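PDB 4O1J: carbonic anhydrase from Sordaria macrospora, which probably catalyses the reversible hydration of carbon dioxide to hydrogencarbonate, using one zinc ion per subunit. Local coordinates for residues Leu136-Val141 / Ile160-Leu165. Residues are numbered along the deposited sequence; the frame is centred on the assembly and turned at random.
Sequences LPLKTV and IRIAQL
Leu165, which meets Val141 across this helix pair, also lies against a flat group of its own helix: its CG sits over one face of the Arg161 guanidinium, 4.0 Å above the plane and displaced toward the rim. At the edge of that group, in its plane, comes the amide of Gln164, whose OE1 accepts a hydrogen bond from Arg161 NH1 (2.9 Å). A salt bridge from NE to Glu148 gives the guanidinium a second hold, limiting its rotation.

Between the helices themselves the contact is wholly apolar, an example of branched side chains joining two steeply crossed segments: the axes of 136-141 and 160-165 approach to 9.9 Å, with 111° between their N-to-C directions. Val141 and Ile162 each meet two residues of the other helix. With Val141 CG1 anti to its backbone N (chi1 172°), that methyl touches both Ile162 CD1 and Leu165 CB, each at 3.6 Å. Ile162 likewise carries its CG1 branch anti to N, and the further turn at chi2 (58°) brings the chain end CD1 to the valine; CG1 itself meets Leu138 CD2 at 3.8 Å. One isoleucine branch thus serves two residues a helical turn apart.

All four touching residues are buried. Leu138 and Ile162 also pack on helix 116-122, Leu138 on Ala121 and Ile162 on Ala118 and Leu122, and the leucine side chain lies about 8 Å from the bound zinc. Leu149 of helix 146-151 touches Ile162 and Leu165, whereas Ile160, Ala163 and Gln164 turn helix 155-176 against Phe195 of strand 190-197, in the central sheet.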
# COMPACT_ATOMS: atom_id res chain seq x y z
N LEU A 136 6.11 3.01 -11.24
CA LEU A 136 5.52 2.23 -12.32
C LEU A 136 4.38 2.94 -13.09
O LEU A 136 4.34 2.85 -14.31
CB LEU A 136 5.01 0.88 -11.79
CG LEU A 136 4.82 -0.11 -12.94
CD1 LEU A 136 6.14 -0.31 -13.67
CD2 LEU A 136 4.29 -1.43 -12.44
N PRO A 137 3.47 3.65 -12.39
CA PRO A 137 2.44 4.36 -13.17
C PRO A 137 2.98 5.54 -13.99
O PRO A 137 2.31 5.96 -14.94
CB PRO A 137 1.46 4.86 -12.10
CG PRO A 137 2.24 4.85 -10.83
CD PRO A 137 3.17 3.69 -10.94
N LEU A 138 4.16 6.05 -13.64
CA LEU A 138 4.82 7.08 -14.45
C LEU A 138 5.54 6.43 -15.63
O LEU A 138 5.59 6.99 -16.73
CB LEU A 138 5.81 7.89 -13.60
CG LEU A 138 5.67 9.41 -13.60
CD1 LEU A 138 6.86 10.05 -12.90
CD2 LEU A 138 5.52 9.95 -15.00
N LYS A 139 6.10 5.25 -15.39
CA LYS A 139 6.71 4.44 -16.44
C LYS A 139 5.63 4.01 -17.43
O LYS A 139 5.89 3.89 -18.63
CB LYS A 139 7.41 3.22 -15.84
CG LYS A 139 8.62 2.72 -16.61
CD LYS A 139 9.90 3.42 -16.12
CE LYS A 139 11.18 2.75 -16.62
NZ LYS A 139 11.15 2.42 -18.08
N THR A 140 4.41 3.81 -16.94
CA THR A 140 3.29 3.46 -17.80
C THR A 140 2.91 4.63 -18.70
O THR A 140 2.62 4.44 -19.88
CB THR A 140 2.05 3.02 -16.99
OG1 THR A 140 2.35 1.81 -16.29
CG2 THR A 140 0.86 2.78 -17.91
N VAL A 141 2.95 5.84 -18.16
CA VAL A 141 2.72 7.04 -18.95
C VAL A 141 3.84 7.21 -19.98
O VAL A 141 3.60 7.68 -21.10
CB VAL A 141 2.63 8.29 -18.04
CG1 VAL A 141 2.58 9.56 -18.88
CG2 VAL A 141 1.39 8.20 -17.17
N ILE A 160 10.16 17.64 -18.38
CA ILE A 160 9.02 18.52 -18.11
C ILE A 160 7.75 17.91 -18.71
O ILE A 160 6.70 17.84 -18.05
CB ILE A 160 9.24 19.94 -18.70
CG1 ILE A 160 10.29 20.71 -17.89
CG2 ILE A 160 7.94 20.74 -18.70
CD1 ILE A 160 10.66 22.04 -18.48
N ARG A 161 7.86 17.42 -19.94
CA ARG A 161 6.69 16.87 -20.62
C ARG A 161 6.14 15.64 -19.90
O ARG A 161 4.93 15.55 -19.63
CB ARG A 161 7.01 16.54 -22.07
CG ARG A 161 5.79 16.12 -22.85
CD ARG A 161 4.74 17.21 -22.76
NE ARG A 161 3.46 16.79 -23.31
CZ ARG A 161 2.29 17.33 -22.99
NH1 ARG A 161 2.23 18.31 -22.09
NH2 ARG A 161 1.17 16.88 -23.55
N ILE A 162 7.02 14.70 -19.57
CA ILE A 162 6.55 13.50 -18.89
C ILE A 162 5.98 13.87 -17.51
O ILE A 162 5.01 13.24 -17.07
CB ILE A 162 7.68 12.43 -18.76
CG1 ILE A 162 7.13 11.11 -18.23
CG2 ILE A 162 8.77 12.87 -17.83
CD1 ILE A 162 6.04 10.51 -19.05
N ALA A 163 6.50 14.93 -16.89
CA ALA A 163 5.96 15.36 -15.60
C ALA A 163 4.54 15.94 -15.74
O ALA A 163 3.67 15.72 -14.87
CB ALA A 163 6.88 16.37 -14.95
N GLN A 164 4.30 16.65 -16.84
CA GLN A 164 2.98 17.20 -17.13
C GLN A 164 1.95 16.12 -17.47
O GLN A 164 0.78 16.20 -17.06
CB GLN A 164 3.06 18.21 -18.28
CG GLN A 164 3.99 19.37 -18.02
CD GLN A 164 4.11 20.28 -19.21
OE1 GLN A 164 3.99 19.84 -20.35
NE2 GLN A 164 4.34 21.56 -18.96
N LEU A 165 2.39 15.12 -18.23
CA LEU A 165 1.52 14.01 -18.57
C LEU A 165 1.17 13.26 -17.29
O LEU A 165 0.05 12.75 -17.13
CB LEU A 165 2.18 13.06 -19.57
CG LEU A 165 2.45 13.60 -20.98
CD1 LEU A 165 3.30 12.61 -21.76
CD2 LEU A 165 1.16 13.89 -21.70